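Local atomic coordinates of methylxanthine N1-demethylase NdmA (Pseudomonas putida, PDB entry 6ICN), a protein that catalyses the N1-demethylation of caffeine to theobromine and formaldehyde as a Rieske non-heme iron oxygenase, using NADH and molecular oxygen. Residues L31-H36 against R144-F149; H36-V41 against V57-E62; D150-P155 against Q351-A356; M247-N252 against I333-W338. All coordinates share one frame; numbering follows the deposited sequence.

How the contacts relate
Following the chain from its N terminus shows how a two-domain Rieske oxygenase is stitched together at several depths. Contact 1 closes a loop of 107 residues, most of the Rieske domain, by bringing 31-36 back against 144-149. Within that loop contact 2 closes a much shorter one, and His-36 belongs to both. Contact 3 opens just after contact 1 ends and joins the loop at 150-155 to the C-terminal helix 350-358; contact 4, between 247-252 and helix 330-348, lies wholly within its span. Contacts 1 and 3 meet at Thr-152, and Phe-34 of contact 1 packs on Pro-248 of contact 4. The Rieske sheet, the catalytic-domain sheet and the last two helices are thereby tied together.

Contact 1 of 4, residues L31-H36 against R144-F149; sequences LRHFWH and RLDSSF
The ring of His-33 is sandwiched between unlike partners, the phenyl ring of Phe-149 on one face and the side chain of Asp-146 on the other. This happens at the edge of the Rieske-domain sheet, where the chain enters strand 35-40 and leaves strand 140-144. The two aromatic rings stack face to face, centroids 4.0 Å apart, with His-33 CE1 over the middle of the phenyl ring. Asp-146 CB sits over the centre of the imidazole as a CH-pi contact, and its carboxylate stacks over the same face, planes 24° apart. Asp-146 OD1 accepts from Ser-148 N, which makes an Asx turn, and also from Ser-148 OG. The backbones are pinned by Asp-146 N to Arg-32 O, 3.0 Å. Arg-32 lays its guanidinium over Leu-145 and forms a salt bridge with Glu-62. Arg-144 CB lies over the Trp-35 six-membered ring, another CH-pi contact; with CG anti to the backbone nitrogen (chi1 179°) and a bend at chi3, the chain brings the guanidinium over the indole at NE1, planes 38° apart, and Asp-133 pairs with its NH2. A water ties the sandwich together, lying 2.7 Å from His-33 ND1, donating to Asp-146 O and accepting from Phe-149 N.

Contact 2 of 4, residues H36-V41 against V57-E62; sequences HPVCTV and VKLLNE
His-36 begins the contact by setting its CB against Leu-59 CD1, 3.6 Å away, while the outer part of its imidazole approaches Leu-60 CD1, with NE2 at 4.1 Å from that methyl. The polar end of the ring is engaged elsewhere, NE2 donating to Leu-31 O; toward Leu-59 it is CB, CG and CD2 that touch. Val-38 comes next. Its CG1 lies beside the backbone N, anti to the carbonyl carbon (chi1 -64°), and from there meets Leu-59 CD2 at 4.1 Å; its CB faces Val-57 CG2 at 4.0 Å. The side chains cross at about right angles, branch against branch, with no direct hydrogen bond between the segments. One water bridges the backbones instead, donating to both Val-38 O and Lys-58 O. At Cys-39 a looser apolar touch, CB to Val-57 CG1, ends the interface, and Thr-40 then caps the following helix 41-47 through its hydroxyl. The example illustrates how a curled sheet can close by side chains. Strands 35-40 and 55-59 are its two outermost members; their pieces 36-40 and 57-59 run nearly antiparallel (164°), with axes approaching to 7.3 Å. Strand 140-144 flanks the first through backbone bonds, whereas Pro-272 of strand 263-274 in the catalytic-domain sheet packs on both His-36 and Leu-60.

Contact 3 of 4, residues D150-P155 against Q351-A356; sequences DCTEIP and QAFRSA
Helix 350-358, the last helix of the chain, docks here on the loop that leads from the Rieske sheet toward the catalytic-domain sheet, and Cys-151 is at the centre of the contact. The thiol points between two helix side chains. Cys-151 SG reaches the rim of the Phe-353 ring, 3.7 Å from CD2 and essentially in the ring plane: 5.0 Å from the ring centroid, SG lies 88° off the normal. Thr-152 CG2 meets the same edge farther round, at 4.1 Å from Phe-353 CE2, so sulfur and methyl line one margin of the phenyl group. Arg-354 approaches Cys-151 from the other flank. Its chain runs out extended and then bends at chi3 (-88°), which folds the guanidinium back over Cys-151 CB; the carbon stands 3.4 Å above the guanidinium plane, toward its rim, and is 3.6 Å from Arg-354 NH2. Thr-152 directs its hydroxyl elsewhere, bonding to His-33 O and Arg-144 NH1, beside the ends of strands 35-40 and 140-144. Phe-353 also meets Phe-149 and packs on Leu-342 and His-346 of helix 330-348. The arrangement is an edge-on Cys sulfur-aromatic contact, made where the C-terminal helix 350-358 packs on the loop that follows strand 140-144.

Contact 4 of 4, residues M247-N252 against I333-W338; sequences MPFAIN and IQYRKW
Two successive bends in Met-247, chi2 -71° and chi3 -72°, curl its thioether between the aromatic rings of Tyr-335 and Trp-338, while Tyr-335, with CG anti to its backbone nitrogen, extends from the helix until its hydroxyl arrives at the loop. Met-247 CG lies over one face of the indole, 3.7 Å from the centroid of its six-membered ring, in a CH-pi contact, and is 3.5 Å from Trp-338 CZ3. The sulfur makes a Met-aromatic contact with each ring: Met-247 SD lies 5.1 Å from the Tyr-335 ring centroid, at its edge, and obliquely to the indole. The terminal methyl completes the fit, with Met-247 CE 3.9 Å from Tyr-335 CE1. One hydrogen bond crosses this apolar arrangement. Tyr-335 OH donates to Pro-248 O at 2.7 Å, with the acceptor lying in the plane of the phenol ring and the hydroxyl tilted 29° from the carbonyl plane. Pro-248 follows a cis peptide bond. The hydroxyl also rests at the edge of the Phe-249 ring, 3.3 Å from CD1. All five touching residues are buried, an example of a short loop held to a helix by one hydrogen bond within an aromatic setting. Trp-183 of helix 179-186 stacks on Tyr-335, and Trp-338 NE1 bonds to Ala-356 O of helix 350-358. Helix 330-348 thus lies against the turn joining strands 239-246 and 250-257 of the catalytic-domain sheet, with Phe-220 of strand 219-225 meeting the indole edge-to-face.

Contact 1 of 4, residues L31-H36 against R144-F149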
loop_
_atom_site.group_PDB
_atom_site.type_symbol
_atom_site.label_atom_id
_atom_site.label_comp_id
_atom_site.label_asym_id
_atom_site.label_seq_id
_atom_site.Cartn_x
_atom_site.Cartn_y
_atom_site.Cartn_z
ATOM N N LEU A 31 14.876 8.933 36.713
ATOM C CA LEU A 31 13.518 8.482 36.417
ATOM C C LEU A 31 13.314 6.990 36.677
ATOM O O LEU A 31 12.169 6.566 36.861
ATOM C CB LEU A 31 13.162 8.812 34.959
ATOM C CG LEU A 31 13.101 10.316 34.671
ATOM C CD1 LEU A 31 12.880 10.562 33.163
ATOM C CD2 LEU A 31 11.984 10.948 35.466
ATOM N N ARG A 32 14.388 6.193 36.706
ATOM C CA ARG A 32 14.258 4.757 36.961
ATOM C C ARG A 32 13.720 4.473 38.357
ATOM O O ARG A 32 13.216 3.377 38.605
ATOM C CB ARG A 32 15.611 4.050 36.773
ATOM C CG ARG A 32 16.189 4.165 35.359
ATOM C CD ARG A 32 17.602 3.587 35.250
ATOM N NE ARG A 32 17.670 2.188 35.669
ATOM C CZ ARG A 32 17.542 1.158 34.840
ATOM N NH1 ARG A 32 17.352 1.380 33.542
ATOM N NH2 ARG A 32 17.609 -0.086 35.304
ATOM N N HIS A 33 13.791 5.446 39.267
ATOM C CA HIS A 33 13.343 5.228 40.638
ATOM C C HIS A 33 11.847 5.379 40.828
ATOM O O HIS A 33 11.348 5.071 41.914
ATOM C CB HIS A 33 14.098 6.192 41.575
ATOM C CG HIS A 33 15.543 5.845 41.703
ATOM N ND1 HIS A 33 16.024 5.058 42.727
ATOM C CD2 HIS A 33 16.600 6.103 40.897
ATOM C CE1 HIS A 33 17.317 4.871 42.563
ATOM N NE2 HIS A 33 17.694 5.498 41.464
ATOM N N PHE A 34 11.108 5.842 39.816
ATOM C CA PHE A 34 9.665 6.006 39.913
ATOM C C PHE A 34 8.939 4.813 39.300
ATOM O O PHE A 34 9.498 4.057 38.500
ATOM C CB PHE A 34 9.214 7.281 39.203
ATOM C CG PHE A 34 9.695 8.541 39.865
ATOM C CD1 PHE A 34 9.057 9.013 41.006
ATOM C CD2 PHE A 34 10.755 9.258 39.324
ATOM C CE1 PHE A 34 9.497 10.183 41.631
ATOM C CE2 PHE A 34 11.197 10.427 39.937
ATOM C CZ PHE A 34 10.552 10.883 41.082
ATOM N N TRP A 35 7.689 4.647 39.715
ATOM C CA TRP A 35 6.767 3.732 39.042
ATOM C C TRP A 35 6.251 4.363 37.758
ATOM O O TRP A 35 5.762 5.497 37.770
ATOM C CB TRP A 35 5.584 3.401 39.954
ATOM C CG TRP A 35 5.958 2.617 41.194
ATOM C CD1 TRP A 35 6.409 3.126 42.392
ATOM C CD2 TRP A 35 5.909 1.192 41.358
ATOM N NE1 TRP A 35 6.648 2.096 43.281
ATOM C CE2 TRP A 35 6.345 0.904 42.672
ATOM C CE3 TRP A 35 5.539 0.132 40.523
ATOM C CZ2 TRP A 35 6.408 -0.397 43.169
ATOM C CZ3 TRP A 35 5.611 -1.162 41.018
ATOM C CH2 TRP A 35 6.026 -1.412 42.336
ATOM N N HIS A 36 6.304 3.607 36.662
ATOM C CA HIS A 36 5.747 4.061 35.400
ATOM C C HIS A 36 4.786 3.012 34.859
ATOM O O HIS A 36 5.075 1.818 34.938
ATOM C CB HIS A 36 6.847 4.303 34.358
ATOM C CG HIS A 36 7.888 5.296 34.789
ATOM N ND1 HIS A 36 7.664 6.658 34.783
ATOM C CD2 HIS A 36 9.160 5.121 35.215
ATOM C CE1 HIS A 36 8.753 7.279 35.213
ATOM N NE2 HIS A 36 9.678 6.370 35.481
ATOM N N ARG A 144 8.662 -0.404 38.372
ATOM C CA ARG A 144 9.730 0.444 38.904
ATOM C C ARG A 144 11.060 -0.248 38.656
ATOM O O ARG A 144 11.313 -1.332 39.198
ATOM C CB ARG A 144 9.551 0.729 40.399
ATOM C CG ARG A 144 10.694 1.598 40.973
ATOM C CD ARG A 144 10.394 2.004 42.410
ATOM N NE ARG A 144 10.230 0.837 43.287
ATOM C CZ ARG A 144 9.817 0.912 44.549
ATOM N NH1 ARG A 144 9.536 2.092 45.091
ATOM N NH2 ARG A 144 9.700 -0.190 45.283
ATOM N N LEU A 145 11.916 0.385 37.849
ATOM C CA LEU A 145 13.150 -0.275 37.437
ATOM C C LEU A 145 14.178 -0.332 38.561
ATOM O O LEU A 145 14.915 -1.318 38.677
ATOM C CB LEU A 145 13.747 0.432 36.223
ATOM C CG LEU A 145 12.976 0.202 34.920
ATOM C CD1 LEU A 145 13.473 1.161 33.861
ATOM C CD2 LEU A 145 13.145 -1.242 34.460
ATOM N N ASP A 146 14.281 0.728 39.353
ATOM C CA ASP A 146 15.234 0.807 40.460
ATOM C C ASP A 146 14.452 1.015 41.752
ATOM O O ASP A 146 13.813 2.062 41.948
ATOM C CB ASP A 146 16.241 1.935 40.239
ATOM C CG ASP A 146 17.449 1.827 41.160
ATOM O OD1 ASP A 146 17.259 1.407 42.316
ATOM O OD2 ASP A 146 18.584 2.134 40.726
ATOM N N SER A 147 14.513 0.023 42.642
ATOM C CA SER A 147 13.799 0.094 43.905
ATOM C C SER A 147 14.731 0.389 45.078
ATOM O O SER A 147 14.279 0.357 46.224
ATOM C CB SER A 147 13.030 -1.207 44.164
ATOM O OG SER A 147 12.073 -1.473 43.134
ATOM N N SER A 148 16.001 0.716 44.808
ATOM C CA SER A 148 17.001 0.784 45.879
ATOM C C SER A 148 16.789 1.983 46.799
ATOM O O SER A 148 17.143 1.918 47.985
ATOM C CB SER A 148 18.408 0.803 45.284
ATOM O OG SER A 148 18.643 1.972 44.500
ATOM N N PHE A 149 16.219 3.084 46.300
ATOM C CA PHE A 149 15.929 4.201 47.196
ATOM C C PHE A 149 14.679 3.955 48.019
ATOM O O PHE A 149 14.520 4.559 49.083
ATOM C CB PHE A 149 15.739 5.515 46.426
ATOM C CG PHE A 149 16.999 6.101 45.876
ATOM C CD1 PHE A 149 18.219 5.460 46.016
ATOM C CD2 PHE A 149 16.960 7.327 45.219
ATOM C CE1 PHE A 149 19.375 6.019 45.492
ATOM C CE2 PHE A 149 18.105 7.894 44.706
ATOM C CZ PHE A 149 19.316 7.247 44.835
HETATM O O HOH W 1 10.860 2.674 36.605
HETATM O O HOH W 2 19.052 2.609 38.140
HETATM O O HOH W 3 17.796 -1.233 38.225
HETATM O O HOH W 4 14.343 3.529 44.104
#

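Contact 2 of 4, residues H36-V41 against V57-E62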
loop_
_atom_site.group_PDB
_atom_site.type_symbol
_atom_site.label_atom_id
_atom_site.label_comp_id
_atom_site.label_asym_id
_atom_site.label_seq_id
_atom_site.Cartn_x
_atom_site.Cartn_y
_atom_site.Cartn_z
ATOM N N HIS A 36 6.304 3.607 36.662
ATOM C CA HIS A 36 5.747 4.061 35.400
ATOM C C HIS A 36 4.786 3.012 34.859
ATOM O O HIS A 36 5.075 1.818 34.938
ATOM C CB HIS A 36 6.847 4.303 34.358
ATOM C CG HIS A 36 7.888 5.296 34.789
ATOM N ND1 HIS A 36 7.664 6.658 34.783
ATOM C CD2 HIS A 36 9.160 5.121 35.215
ATOM C CE1 HIS A 36 8.753 7.279 35.213
ATOM N NE2 HIS A 36 9.678 6.370 35.481
ATOM N N PRO A 37 3.676 3.433 34.247
ATOM C CA PRO A 37 2.772 2.466 33.607
ATOM C C PRO A 37 3.389 2.002 32.301
ATOM O O PRO A 37 4.011 2.785 31.578
ATOM C CB PRO A 37 1.502 3.288 33.356
ATOM C CG PRO A 37 2.053 4.699 33.082
ATOM C CD PRO A 37 3.301 4.833 33.954
ATOM N N VAL A 38 3.214 0.723 31.988
ATOM C CA VAL A 38 3.773 0.199 30.748
ATOM C C VAL A 38 2.719 -0.366 29.819
ATOM O O VAL A 38 2.966 -0.432 28.602
ATOM C CB VAL A 38 4.866 -0.853 31.018
ATOM C CG1 VAL A 38 6.048 -0.182 31.745
ATOM C CG2 VAL A 38 4.316 -2.060 31.826
ATOM N N CYS A 39 1.556 -0.736 30.329
ATOM C CA CYS A 39 0.487 -1.278 29.504
ATOM C C CYS A 39 -0.777 -1.292 30.337
ATOM O O CYS A 39 -0.726 -1.156 31.564
ATOM C CB CYS A 39 0.831 -2.687 29.004
ATOM S SG CYS A 39 0.961 -3.970 30.303
ATOM N N THR A 40 -1.915 -1.410 29.657
ATOM C CA THR A 40 -3.145 -1.724 30.368
ATOM C C THR A 40 -3.215 -3.226 30.626
ATOM O O THR A 40 -2.557 -4.031 29.953
ATOM C CB THR A 40 -4.388 -1.307 29.574
ATOM O OG1 THR A 40 -4.477 -2.099 28.376
ATOM C CG2 THR A 40 -4.329 0.181 29.204
ATOM N N VAL A 41 -4.012 -3.593 31.637
ATOM C CA VAL A 41 -4.294 -5.010 31.874
ATOM C C VAL A 41 -4.911 -5.632 30.630
ATOM O O VAL A 41 -4.535 -6.738 30.217
ATOM C CB VAL A 41 -5.194 -5.186 33.113
ATOM C CG1 VAL A 41 -5.649 -6.655 33.255
ATOM C CG2 VAL A 41 -4.431 -4.761 34.373
ATOM N N VAL A 57 7.197 -5.032 26.564
ATOM C CA VAL A 57 7.030 -3.604 26.803
ATOM C C VAL A 57 8.414 -2.972 26.860
ATOM O O VAL A 57 9.431 -3.655 27.005
ATOM C CB VAL A 57 6.252 -3.294 28.095
ATOM C CG1 VAL A 57 4.871 -3.971 28.057
ATOM C CG2 VAL A 57 7.046 -3.762 29.323
ATOM N N LYS A 58 8.445 -1.645 26.709
ATOM C CA LYS A 58 9.688 -0.879 26.740
ATOM C C LYS A 58 9.508 0.317 27.653
ATOM O O LYS A 58 8.491 1.016 27.583
ATOM C CB LYS A 58 10.110 -0.408 25.333
ATOM C CG LYS A 58 11.415 0.383 25.347
ATOM C CD LYS A 58 11.802 0.856 23.937
ATOM C CE LYS A 58 12.505 -0.227 23.157
ATOM N NZ LYS A 58 12.908 0.282 21.812
ATOM N N LEU A 59 10.495 0.537 28.517
ATOM C CA LEU A 59 10.424 1.580 29.530
ATOM C C LEU A 59 11.820 2.148 29.689
ATOM O O LEU A 59 12.754 1.390 29.971
ATOM C CB LEU A 59 9.907 1.008 30.857
ATOM C CG LEU A 59 10.065 1.940 32.052
ATOM C CD1 LEU A 59 9.233 3.193 31.845
ATOM C CD2 LEU A 59 9.596 1.210 33.313
ATOM N N LEU A 60 11.967 3.459 29.466
ATOM C CA LEU A 60 13.276 4.126 29.571
ATOM C C LEU A 60 14.353 3.358 28.805
ATOM O O LEU A 60 15.464 3.143 29.303
ATOM C CB LEU A 60 13.672 4.311 31.040
ATOM C CG LEU A 60 12.711 5.230 31.790
ATOM C CD1 LEU A 60 12.873 5.118 33.320
ATOM C CD2 LEU A 60 12.900 6.669 31.336
ATOM N N ASN A 61 13.997 2.902 27.596
ATOM C CA ASN A 61 14.850 2.152 26.672
ATOM C C ASN A 61 15.222 0.750 27.151
ATOM O O ASN A 61 16.081 0.110 26.530
ATOM C CB ASN A 61 16.132 2.923 26.330
ATOM C CG ASN A 61 16.513 2.798 24.858
ATOM O OD1 ASN A 61 15.655 2.622 23.984
ATOM N ND2 ASN A 61 17.811 2.871 24.579
ATOM N N GLU A 62 14.598 0.242 28.214
ATOM C CA GLU A 62 14.777 -1.140 28.635
ATOM C C GLU A 62 13.724 -2.026 27.977
ATOM O O GLU A 62 12.535 -1.700 28.019
ATOM C CB GLU A 62 14.637 -1.254 30.157
ATOM C CG GLU A 62 15.674 -0.467 30.918
ATOM C CD GLU A 62 16.879 -1.313 31.271
ATOM O OE1 GLU A 62 17.126 -2.332 30.585
ATOM O OE2 GLU A 62 17.564 -0.971 32.254
HETATM O O HOH W 5 5.597 0.337 27.281
#

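Contact 3 of 4, residues D150-P155 against Q351-A356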
loop_
_atom_site.group_PDB
_atom_site.type_symbol
_atom_site.label_atom_id
_atom_site.label_comp_id
_atom_site.label_asym_id
_atom_site.label_seq_id
_atom_site.Cartn_x
_atom_site.Cartn_y
_atom_site.Cartn_z
ATOM N N ASP A 150 13.758 3.136 47.507
ATOM C CA ASP A 150 12.575 2.670 48.234
ATOM C C ASP A 150 11.779 3.812 48.871
ATOM O O ASP A 150 11.407 3.763 50.044
ATOM C CB ASP A 150 12.972 1.626 49.277
ATOM C CG ASP A 150 11.812 0.725 49.668
ATOM O OD1 ASP A 150 10.791 0.687 48.936
ATOM O OD2 ASP A 150 11.920 0.066 50.712
ATOM N N CYS A 151 11.472 4.846 48.068
ATOM C CA CYS A 151 10.707 5.971 48.597
ATOM C C CYS A 151 9.664 6.501 47.615
ATOM O O CYS A 151 9.150 7.609 47.809
ATOM C CB CYS A 151 11.644 7.129 49.002
ATOM S SG CYS A 151 12.526 7.886 47.634
ATOM N N THR A 152 9.335 5.749 46.574
ATOM C CA THR A 152 8.353 6.182 45.592
ATOM C C THR A 152 7.179 5.216 45.590
ATOM O O THR A 152 7.327 4.039 45.942
ATOM C CB THR A 152 8.976 6.250 44.194
ATOM O OG1 THR A 152 9.484 4.956 43.848
ATOM C CG2 THR A 152 10.129 7.266 44.183
ATOM N N GLU A 153 6.010 5.714 45.193
ATOM C CA GLU A 153 4.807 4.905 45.159
ATOM C C GLU A 153 4.075 5.128 43.847
ATOM O O GLU A 153 4.344 6.081 43.114
ATOM C CB GLU A 153 3.864 5.222 46.319
ATOM C CG GLU A 153 4.374 4.667 47.633
ATOM C CD GLU A 153 3.371 4.799 48.757
ATOM O OE1 GLU A 153 3.392 3.932 49.659
ATOM O OE2 GLU A 153 2.573 5.768 48.739
ATOM N N ILE A 154 3.141 4.224 43.575
ATOM C CA ILE A 154 2.330 4.361 42.360
ATOM C C ILE A 154 1.479 5.621 42.457
ATOM O O ILE A 154 0.896 5.907 43.528
ATOM C CB ILE A 154 1.460 3.106 42.145
ATOM C CG1 ILE A 154 2.377 1.937 41.783
ATOM C CG2 ILE A 154 0.389 3.346 41.074
ATOM C CD1 ILE A 154 1.707 0.563 41.794
ATOM N N PRO A 155 1.377 6.411 41.381
ATOM C CA PRO A 155 0.577 7.646 41.387
ATOM C C PRO A 155 -0.850 7.521 41.896
ATOM O O PRO A 155 -1.465 6.451 41.850
ATOM C CB PRO A 155 0.584 8.044 39.904
ATOM C CG PRO A 155 1.920 7.585 39.430
ATOM C CD PRO A 155 2.189 6.291 40.157
ATOM N N GLN A 351 18.776 9.448 50.688
ATOM C CA GLN A 351 18.191 10.362 51.658
ATOM C C GLN A 351 17.914 11.736 51.044
ATOM O O GLN A 351 16.859 12.328 51.298
ATOM C CB GLN A 351 19.118 10.465 52.877
ATOM C CG GLN A 351 20.523 11.022 52.588
ATOM C CD GLN A 351 21.277 10.297 51.458
ATOM O OE1 GLN A 351 21.510 9.072 51.520
ATOM N NE2 GLN A 351 21.636 11.053 50.403
ATOM N N ALA A 352 18.841 12.258 50.239
ATOM C CA ALA A 352 18.608 13.546 49.583
ATOM C C ALA A 352 17.417 13.472 48.636
ATOM O O ALA A 352 16.567 14.375 48.614
ATOM C CB ALA A 352 19.853 13.984 48.819
ATOM N N PHE A 353 17.341 12.394 47.851
ATOM C CA PHE A 353 16.221 12.216 46.927
ATOM C C PHE A 353 14.894 12.140 47.674
ATOM O O PHE A 353 13.917 12.786 47.285
ATOM C CB PHE A 353 16.456 10.960 46.082
ATOM C CG PHE A 353 15.450 10.768 44.973
ATOM C CD1 PHE A 353 15.624 11.405 43.758
ATOM C CD2 PHE A 353 14.348 9.942 45.150
ATOM C CE1 PHE A 353 14.707 11.224 42.727
ATOM C CE2 PHE A 353 13.436 9.748 44.127
ATOM C CZ PHE A 353 13.621 10.397 42.921
ATOM N N ARG A 354 14.838 11.358 48.757
ATOM C CA ARG A 354 13.600 11.249 49.520
ATOM C C ARG A 354 13.126 12.610 50.023
ATOM O O ARG A 354 11.927 12.913 49.991
ATOM C CB ARG A 354 13.797 10.282 50.691
ATOM C CG ARG A 354 12.596 10.184 51.599
ATOM C CD ARG A 354 12.921 9.323 52.813
ATOM N NE ARG A 354 12.662 7.921 52.524
ATOM C CZ ARG A 354 11.470 7.352 52.684
ATOM N NH1 ARG A 354 10.452 8.077 53.140
ATOM N NH2 ARG A 354 11.302 6.067 52.392
ATOM N N SER A 355 14.059 13.451 50.481
ATOM C CA SER A 355 13.684 14.776 50.965
ATOM C C SER A 355 13.183 15.669 49.832
ATOM O O SER A 355 12.158 16.343 49.967
ATOM C CB SER A 355 14.876 15.422 51.667
ATOM O OG SER A 355 15.207 14.680 52.833
ATOM N N ALA A 356 13.908 15.693 48.717
ATOM C CA ALA A 356 13.486 16.494 47.569
ATOM C C ALA A 356 12.086 16.103 47.101
ATOM O O ALA A 356 11.266 16.969 46.770
ATOM C CB ALA A 356 14.496 16.340 46.438
#

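Contact 4 of 4, residues M247-N252 against I333-W338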
loop_
_atom_site.group_PDB
_atom_site.type_symbol
_atom_site.label_atom_id
_atom_site.label_comp_id
_atom_site.label_asym_id
_atom_site.label_seq_id
_atom_site.Cartn_x
_atom_site.Cartn_y
_atom_site.Cartn_z
ATOM N N MET A 247 4.421 13.249 41.029
ATOM C CA MET A 247 5.644 13.459 40.243
ATOM C C MET A 247 6.251 12.132 39.860
ATOM O O MET A 247 6.259 11.205 40.676
ATOM C CB MET A 247 6.663 14.312 41.014
ATOM C CG MET A 247 6.157 15.729 41.260
ATOM S SD MET A 247 6.120 16.689 39.710
ATOM C CE MET A 247 7.852 16.926 39.456
ATOM N N PRO A 248 6.801 12.032 38.641
ATOM C CA PRO A 248 6.992 13.102 37.650
ATOM C C PRO A 248 5.951 13.234 36.543
ATOM O O PRO A 248 5.908 14.296 35.932
ATOM C CB PRO A 248 8.324 12.736 37.008
ATOM C CG PRO A 248 8.375 11.235 37.091
ATOM C CD PRO A 248 7.616 10.841 38.331
ATOM N N PHE A 249 5.164 12.200 36.230
ATOM C CA PHE A 249 4.427 12.234 34.966
ATOM C C PHE A 249 2.931 11.981 35.070
ATOM O O PHE A 249 2.259 11.927 34.030
ATOM C CB PHE A 249 5.026 11.219 33.977
ATOM C CG PHE A 249 6.463 11.481 33.627
ATOM C CD1 PHE A 249 6.910 12.768 33.322
ATOM C CD2 PHE A 249 7.370 10.439 33.598
ATOM C CE1 PHE A 249 8.250 12.999 33.020
ATOM C CE2 PHE A 249 8.714 10.653 33.290
ATOM C CZ PHE A 249 9.154 11.954 33.001
ATOM N N ALA A 250 2.383 11.805 36.260
ATOM C CA ALA A 250 0.968 11.472 36.398
ATOM C C ALA A 250 0.174 12.700 36.806
ATOM O O ALA A 250 0.595 13.447 37.693
ATOM C CB ALA A 250 0.769 10.359 37.422
ATOM N N ILE A 251 -0.977 12.906 36.167
ATOM C CA ILE A 251 -1.858 14.029 36.475
ATOM C C ILE A 251 -3.256 13.516 36.793
ATOM O O ILE A 251 -3.886 12.847 35.963
ATOM C CB ILE A 251 -1.917 15.047 35.328
ATOM C CG1 ILE A 251 -0.520 15.620 35.056
ATOM C CG2 ILE A 251 -2.930 16.156 35.624
ATOM C CD1 ILE A 251 -0.413 16.206 33.672
ATOM N N ASN A 252 -3.760 13.856 37.985
ATOM C CA ASN A 252 -5.138 13.589 38.372
ATOM C C ASN A 252 -5.871 14.924 38.386
ATOM O O ASN A 252 -5.554 15.803 39.199
ATOM C CB ASN A 252 -5.201 12.901 39.737
ATOM C CG ASN A 252 -6.612 12.463 40.105
ATOM O OD1 ASN A 252 -7.019 11.336 39.807
ATOM N ND2 ASN A 252 -7.361 13.345 40.760
ATOM N N ILE A 333 7.144 26.363 34.751
ATOM C CA ILE A 333 8.380 26.791 35.396
ATOM C C ILE A 333 8.608 26.005 36.678
ATOM O O ILE A 333 9.709 25.502 36.925
ATOM C CB ILE A 333 8.335 28.304 35.678
ATOM C CG1 ILE A 333 8.288 29.095 34.369
ATOM C CG2 ILE A 333 9.550 28.721 36.485
ATOM C CD1 ILE A 333 7.839 30.549 34.570
ATOM N N GLN A 334 7.559 25.871 37.490
ATOM C CA GLN A 334 7.690 25.190 38.774
ATOM C C GLN A 334 7.922 23.697 38.579
ATOM O O GLN A 334 8.695 23.081 39.323
ATOM C CB GLN A 334 6.452 25.456 39.624
ATOM C CG GLN A 334 6.300 26.940 40.037
ATOM C CD GLN A 334 7.553 27.493 40.715
ATOM O OE1 GLN A 334 8.120 26.863 41.610
ATOM N NE2 GLN A 334 8.001 28.669 40.270
ATOM N N TYR A 335 7.267 23.106 37.571
ATOM C CA TYR A 335 7.517 21.711 37.215
ATOM C C TYR A 335 8.981 21.482 36.865
ATOM O O TYR A 335 9.620 20.567 37.390
ATOM C CB TYR A 335 6.614 21.326 36.039
ATOM C CG TYR A 335 6.748 19.900 35.538
ATOM C CD1 TYR A 335 6.331 18.831 36.318
ATOM C CD2 TYR A 335 7.230 19.636 34.257
ATOM C CE1 TYR A 335 6.415 17.522 35.849
ATOM C CE2 TYR A 335 7.315 18.337 33.774
ATOM C CZ TYR A 335 6.909 17.292 34.569
ATOM O OH TYR A 335 7.001 16.003 34.092
ATOM N N ARG A 336 9.532 22.300 35.954
ATOM C CA ARG A 336 10.919 22.140 35.551
ATOM C C ARG A 336 11.864 22.308 36.736
ATOM O O ARG A 336 12.864 21.590 36.844
ATOM C CB ARG A 336 11.246 23.141 34.446
ATOM C CG ARG A 336 10.495 22.849 33.140
ATOM C CD ARG A 336 10.738 23.931 32.081
ATOM N NE ARG A 336 10.053 23.563 30.840
ATOM C CZ ARG A 336 10.292 24.091 29.640
ATOM N NH1 ARG A 336 11.215 25.040 29.473
ATOM N NH2 ARG A 336 9.588 23.666 28.599
ATOM N N LYS A 337 11.543 23.244 37.634
ATOM C CA LYS A 337 12.359 23.477 38.821
ATOM C C LYS A 337 12.395 22.247 39.722
ATOM O O LYS A 337 13.470 21.827 40.178
ATOM C CB LYS A 337 11.811 24.681 39.588
ATOM C CG LYS A 337 12.580 24.998 40.877
ATOM C CD LYS A 337 12.022 26.256 41.509
ATOM C CE LYS A 337 12.646 26.492 42.877
ATOM N NZ LYS A 337 12.138 27.762 43.460
ATOM N N TRP A 338 11.224 21.647 39.979
ATOM C CA TRP A 338 11.194 20.458 40.829
ATOM C C TRP A 338 11.922 19.289 40.173
ATOM O O TRP A 338 12.690 18.581 40.831
ATOM C CB TRP A 338 9.754 20.079 41.171
ATOM C CG TRP A 338 9.634 19.167 42.383
ATOM C CD1 TRP A 338 10.643 18.613 43.115
ATOM C CD2 TRP A 338 8.415 18.730 42.983
ATOM N NE1 TRP A 338 10.124 17.859 44.156
ATOM C CE2 TRP A 338 8.757 17.921 44.097
ATOM C CE3 TRP A 338 7.067 18.963 42.704
ATOM C CZ2 TRP A 338 7.790 17.321 44.900
ATOM C CZ3 TRP A 338 6.106 18.383 43.501
ATOM C CH2 TRP A 338 6.474 17.561 44.597
#